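Local coordinates for DUF4442 domain-containing protein (Pseudomonas aeruginosa, PDB 1YOC) that is of unknown function but has a hotdog fold related to PaaI-type thioesterases, which suggests that it may act on acyl-thioester substrates, at residues Ala30-Gln35 / Leu66-Glu71. Numbering follows the deposited sequence.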
# COMPACT_ATOMS: atom_id res chain seq x y z
N ALA B 30 -5.47 -2.87 -10.65
CA ALA B 30 -5.43 -2.14 -11.92
C ALA B 30 -4.81 -0.76 -11.76
O ALA B 30 -4.31 -0.18 -12.72
CB ALA B 30 -6.88 -2.02 -12.53
N SER B 31 -4.83 -0.22 -10.54
CA SER B 31 -4.27 1.10 -10.27
C SER B 31 -2.77 1.12 -10.61
O SER B 31 -2.23 2.21 -10.82
CB SER B 31 -4.47 1.57 -8.81
OG SER B 31 -3.81 0.71 -7.87
N ILE B 32 -2.10 -0.04 -10.63
CA ILE B 32 -0.69 -0.01 -11.05
C ILE B 32 -0.47 -0.67 -12.42
O ILE B 32 0.66 -0.72 -12.90
CB ILE B 32 0.27 -0.66 -10.02
CG1 ILE B 32 -0.06 -2.14 -9.79
CG2 ILE B 32 0.19 0.09 -8.67
CD1 ILE B 32 1.05 -2.88 -8.95
N ALA B 33 -1.54 -1.14 -13.07
CA ALA B 33 -1.46 -1.77 -14.42
C ALA B 33 -0.35 -2.82 -14.47
O ALA B 33 0.56 -2.76 -15.28
CB ALA B 33 -1.19 -0.67 -15.48
N PRO B 34 -0.44 -3.83 -13.60
CA PRO B 34 0.59 -4.87 -13.55
C PRO B 34 0.47 -5.99 -14.59
O PRO B 34 -0.56 -6.13 -15.27
CB PRO B 34 0.42 -5.41 -12.13
CG PRO B 34 -1.15 -5.44 -12.02
CD PRO B 34 -1.62 -4.20 -12.78
N GLN B 35 1.55 -6.76 -14.72
CA GLN B 35 1.56 -7.95 -15.59
C GLN B 35 2.37 -8.99 -14.83
O GLN B 35 3.24 -8.64 -14.00
CB GLN B 35 2.27 -7.66 -16.92
CG GLN B 35 1.59 -6.59 -17.78
CD GLN B 35 0.27 -7.11 -18.35
OE1 GLN B 35 0.06 -8.32 -18.47
NE2 GLN B 35 -0.61 -6.19 -18.69
N LEU B 66 4.40 0.26 -4.97
CA LEU B 66 5.34 -0.84 -4.80
C LEU B 66 4.69 -1.88 -3.86
O LEU B 66 4.84 -3.10 -4.06
CB LEU B 66 6.67 -0.33 -4.19
CG LEU B 66 7.39 0.76 -5.02
CD1 LEU B 66 8.53 1.37 -4.18
CD2 LEU B 66 7.91 0.17 -6.31
N CYS B 67 4.03 -1.41 -2.81
CA CYS B 67 3.36 -2.35 -1.89
C CYS B 67 2.30 -3.12 -2.65
O CYS B 67 2.11 -4.33 -2.41
CB CYS B 67 2.68 -1.63 -0.72
SG CYS B 67 3.80 -0.90 0.47
N ASN B 68 1.58 -2.43 -3.54
CA ASN B 68 0.54 -3.11 -4.32
C ASN B 68 1.11 -4.25 -5.17
O ASN B 68 0.51 -5.35 -5.27
CB ASN B 68 -0.17 -2.09 -5.21
CG ASN B 68 -1.68 -2.40 -5.38
OD1 ASN B 68 -2.37 -1.70 -6.14
ND2 ASN B 68 -2.20 -3.41 -4.66
N ALA B 69 2.27 -4.02 -5.79
CA ALA B 69 2.90 -5.06 -6.60
C ALA B 69 3.28 -6.24 -5.69
O ALA B 69 3.16 -7.41 -6.06
CB ALA B 69 4.21 -4.50 -7.28
N ALA B 70 3.77 -5.92 -4.49
CA ALA B 70 4.20 -6.97 -3.54
C ALA B 70 3.01 -7.81 -3.11
O ALA B 70 3.08 -9.05 -3.05
CB ALA B 70 4.87 -6.32 -2.30
N GLU B 71 1.90 -7.13 -2.83
CA GLU B 71 0.70 -7.84 -2.42
C GLU B 71 0.23 -8.77 -3.57
O GLU B 71 -0.22 -9.90 -3.32
CB GLU B 71 -0.40 -6.82 -2.14
CG GLU B 71 -1.72 -7.44 -1.86
CD GLU B 71 -1.90 -7.73 -0.39
OE1 GLU B 71 -0.89 -7.99 0.34
OE2 GLU B 71 -3.10 -7.72 0.00
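Ile-32 meets Asn-68 across the closest backbone approach, with their CA atoms 7.5 Å apart; segment 30-35 runs past one side of helix 63-81. Ala-33 N is hydrogen-bonded to Ala-30 O (3.0 Å). Ile-32 has the largest share of the contact, followed by Asn-68. With chi1 of Ile-32 at 61°, CG1 is flanked by the backbone N and C, and the extended chi2 of 170° carries CD1 on to the helix. There CD1 packs on the backbone of Ala-69, 3.6 Å from its N and 3.7 Å from its CA, with its CB at 3.9 Å. CD1 also touches Asn-68 CB at 4.0 Å. The other branch, CG2, rests against Asn-68 alone, with CB at 4.1 Å. Phe-48 of strand 43-48 also touches both Ile-32 and Ala-69. Helix 63-81 is the long central helix of a hotdog fold, the "sausage" wrapped by the antiparallel sheet. The loop leads from helix 15-25 into strand 35-40, outermost in the sheet of this chain, and covers part of this helix. The second subunit also reaches the contact. Ser-31 OG is hydrogen-bonded to Tyr-28 O of its own chain and to Tyr-28 OH of the second subunit. That second-subunit Tyr-28 also packs on Ile-32 and Asn-68.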